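Side-chain contact in DUF4136 domain-containing protein (Bacteroides thetaiotaomicron, PDB 4F54), which is of unknown function, a probable lipoprotein of the DUF4136 family, which belongs to the TolB N-terminal clan: residues Trp106-Pro111 with Gly123-Pro128. Residues are numbered along the deposited sequence; the frame is centred on the assembly and turned at random.
Sequences WWWGYP and GGWYYP
Trp108 and Trp125 lay their indoles against each other as an offset stack, the planes of the five-membered rings nearly parallel, 8° apart, with centroids separated by 4.4 Å. The overlap is partial. Trp125 CD1 sits over one face of Trp108, shifted toward the rim, and comes within 3.4 Å of Trp108 NE1. In Trp108 CG stands beside the backbone N and anti to the carbonyl carbon (chi1 -66°), and Trp125 adopts the same arrangement, which sends each indole across the gap between backbones where Trp108 CA and Trp125 CA stay 9.4 Å apart. Tryptophan suits both places because its length spans that gap and its flat surface gives a broad stacking face. The benzo end of Trp108 is gripped as well: CZ2 rests 3.5 Å from Trp125 CB and 3.7 Å from Tyr127 CD1, the tyrosine ring being steeply turned against the indole, with 75° between the planes. Trp108, Trp125 and Tyr127 thus form an aromatic cluster joining two parts of the long connection between antiparallel strands 85-92 and 139-146: a 3-10 turn, 106-109, and an extended segment whose backbone hydrogen-bonds to Leu157 and Val159. On the sheet side the packing gains a polar centre. The hydroxyl of Tyr127 approaches the edge of the Trp107 indole, near its plane, with Tyr127 OH 3.4 Å from Trp107 CZ2. Glu143 OE2 is hydrogen-bonded to both Trp107 NE1 and Tyr127 OH, and Thr162 OG1 is also hydrogen-bonded to that hydroxyl, so tyrosine supplies a ring for the cluster and a polar tip for the strands. Whereas Trp107 is buried and also packs on Ile141, Trp108, Trp125 and Tyr127 remain partly exposed.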
loop_
_atom_site.group_PDB
_atom_site.type_symbol
_atom_site.label_atom_id
_atom_site.label_comp_id
_atom_site.label_asym_id
_atom_site.label_seq_id
_atom_site.Cartn_x
_atom_site.Cartn_y
_atom_site.Cartn_z
ATOM N N TRP A 106 -5.566 -2.631 -11.191
ATOM C CA TRP A 106 -6.989 -2.319 -11.370
ATOM C C TRP A 106 -7.422 -1.220 -10.441
ATOM O O TRP A 106 -8.375 -0.542 -10.736
ATOM C CB TRP A 106 -7.901 -3.565 -11.241
ATOM C CG TRP A 106 -7.449 -4.605 -10.245
ATOM C CD1 TRP A 106 -6.806 -5.800 -10.512
ATOM C CD2 TRP A 106 -7.581 -4.554 -8.777
ATOM N NE1 TRP A 106 -6.512 -6.481 -9.345
ATOM C CE2 TRP A 106 -6.944 -5.783 -8.263
ATOM C CE3 TRP A 106 -8.143 -3.643 -7.863
ATOM C CZ2 TRP A 106 -6.893 -6.075 -6.907
ATOM C CZ3 TRP A 106 -8.072 -3.961 -6.495
ATOM C CH2 TRP A 106 -7.447 -5.145 -6.035
ATOM N N TRP A 107 -6.681 -0.990 -9.356
ATOM C CA TRP A 107 -7.033 -0.006 -8.353
ATOM C C TRP A 107 -6.950 1.341 -8.953
ATOM O O TRP A 107 -7.607 2.222 -8.455
ATOM C CB TRP A 107 -6.187 -0.155 -7.091
ATOM C CG TRP A 107 -4.726 -0.442 -7.346
ATOM C CD1 TRP A 107 -3.683 0.479 -7.434
ATOM C CD2 TRP A 107 -4.106 -1.756 -7.573
ATOM N NE1 TRP A 107 -2.502 -0.147 -7.681
ATOM C CE2 TRP A 107 -2.691 -1.517 -7.742
ATOM C CE3 TRP A 107 -4.574 -3.063 -7.630
ATOM C CZ2 TRP A 107 -1.802 -2.536 -8.035
ATOM C CZ3 TRP A 107 -3.652 -4.098 -7.875
ATOM C CH2 TRP A 107 -2.281 -3.819 -8.051
ATOM N N TRP A 108 -6.175 1.525 -10.033
ATOM C CA TRP A 108 -6.135 2.818 -10.730
ATOM C C TRP A 108 -7.449 3.206 -11.317
ATOM O O TRP A 108 -7.632 4.390 -11.651
ATOM C CB TRP A 108 -5.158 2.829 -11.884
ATOM C CG TRP A 108 -3.725 2.680 -11.481
ATOM C CD1 TRP A 108 -3.142 2.868 -10.237
ATOM C CD2 TRP A 108 -2.644 2.303 -12.356
ATOM N NE1 TRP A 108 -1.799 2.630 -10.283
ATOM C CE2 TRP A 108 -1.439 2.283 -11.529
ATOM C CE3 TRP A 108 -2.555 1.983 -13.713
ATOM C CZ2 TRP A 108 -0.201 1.939 -12.051
ATOM C CZ3 TRP A 108 -1.289 1.684 -14.220
ATOM C CH2 TRP A 108 -0.156 1.658 -13.404
ATOM N N GLY A 109 -8.339 2.250 -11.515
ATOM C CA GLY A 109 -9.681 2.526 -12.038
ATOM C C GLY A 109 -10.625 3.180 -11.033
ATOM O O GLY A 109 -11.698 3.603 -11.415
ATOM N N TYR A 110 -10.254 3.234 -9.750
ATOM C CA TYR A 110 -11.084 3.912 -8.759
ATOM C C TYR A 110 -10.839 5.411 -8.872
ATOM O O TYR A 110 -9.684 5.856 -8.690
ATOM C CB TYR A 110 -10.746 3.460 -7.341
ATOM C CG TYR A 110 -11.540 4.151 -6.285
ATOM C CD1 TYR A 110 -12.925 4.144 -6.341
ATOM C CD2 TYR A 110 -10.930 4.866 -5.263
ATOM C CE1 TYR A 110 -13.691 4.796 -5.401
ATOM C CE2 TYR A 110 -11.685 5.504 -4.287
ATOM C CZ TYR A 110 -13.055 5.476 -4.367
ATOM O OH TYR A 110 -13.797 6.149 -3.439
ATOM N N PRO A 111 -11.887 6.200 -9.197
ATOM C CA PRO A 111 -11.673 7.674 -9.377
ATOM C C PRO A 111 -11.029 8.358 -8.179
ATOM O O PRO A 111 -10.304 9.296 -8.358
ATOM C CB PRO A 111 -13.080 8.211 -9.626
ATOM C CG PRO A 111 -13.835 7.034 -10.153
ATOM C CD PRO A 111 -13.303 5.843 -9.417
ATOM N N GLY A 123 3.120 13.106 -12.921
ATOM C CA GLY A 123 1.868 13.055 -13.710
ATOM C C GLY A 123 1.284 11.680 -13.972
ATOM O O GLY A 123 0.323 11.518 -14.737
ATOM N N GLY A 124 1.891 10.662 -13.393
ATOM C CA GLY A 124 1.421 9.292 -13.548
ATOM C C GLY A 124 2.285 8.325 -12.784
ATOM O O GLY A 124 3.277 8.704 -12.117
ATOM N N TRP A 125 1.882 7.068 -12.857
ATOM C CA TRP A 125 2.552 5.984 -12.178
ATOM C C TRP A 125 3.464 5.211 -13.112
ATOM O O TRP A 125 3.194 5.128 -14.335
ATOM C CB TRP A 125 1.548 4.946 -11.619
ATOM C CG TRP A 125 0.587 5.521 -10.637
ATOM C CD1 TRP A 125 -0.758 5.776 -10.817
ATOM C CD2 TRP A 125 0.893 5.984 -9.293
ATOM N NE1 TRP A 125 -1.313 6.316 -9.686
ATOM C CE2 TRP A 125 -0.366 6.444 -8.718
ATOM C CE3 TRP A 125 2.042 6.032 -8.525
ATOM C CZ2 TRP A 125 -0.428 6.983 -7.434
ATOM C CZ3 TRP A 125 1.970 6.546 -7.216
ATOM C CH2 TRP A 125 0.759 7.030 -6.698
ATOM N N TYR A 126 4.491 4.590 -12.519
ATOM C CA TYR A 126 5.371 3.689 -13.263
ATOM C C TYR A 126 5.492 2.410 -12.461
ATOM O O TYR A 126 5.983 2.494 -11.323
ATOM C CB TYR A 126 6.763 4.258 -13.487
ATOM C CG TYR A 126 7.551 3.444 -14.478
ATOM C CD1 TYR A 126 7.243 3.518 -15.822
ATOM C CD2 TYR A 126 8.521 2.556 -14.077
ATOM C CE1 TYR A 126 7.951 2.790 -16.769
ATOM C CE2 TYR A 126 9.222 1.822 -15.006
ATOM C CZ TYR A 126 8.893 1.899 -16.345
ATOM O OH TYR A 126 9.574 1.161 -17.325
ATOM N N TYR A 127 5.096 1.273 -13.063
ATOM C CA TYR A 127 5.215 -0.069 -12.461
ATOM C C TYR A 127 6.323 -0.866 -13.113
ATOM O O TYR A 127 6.204 -1.215 -14.292
ATOM C CB TYR A 127 3.859 -0.868 -12.568
ATOM C CG TYR A 127 3.188 -1.028 -11.224
ATOM C CD1 TYR A 127 2.599 0.051 -10.578
ATOM C CD2 TYR A 127 3.181 -2.277 -10.574
ATOM C CE1 TYR A 127 1.977 -0.067 -9.353
ATOM C CE2 TYR A 127 2.581 -2.390 -9.326
ATOM C CZ TYR A 127 1.974 -1.277 -8.715
ATOM O OH TYR A 127 1.383 -1.352 -7.463
ATOM N N PRO A 128 7.412 -1.129 -12.360
ATOM C CA PRO A 128 8.570 -1.832 -12.952
ATOM C C PRO A 128 8.513 -3.332 -12.829
ATOM O O PRO A 128 9.481 -4.036 -13.137
ATOM C CB PRO A 128 9.762 -1.261 -12.194
ATOM C CG PRO A 128 9.195 -0.814 -10.903
ATOM C CD PRO A 128 7.761 -0.484 -11.085
#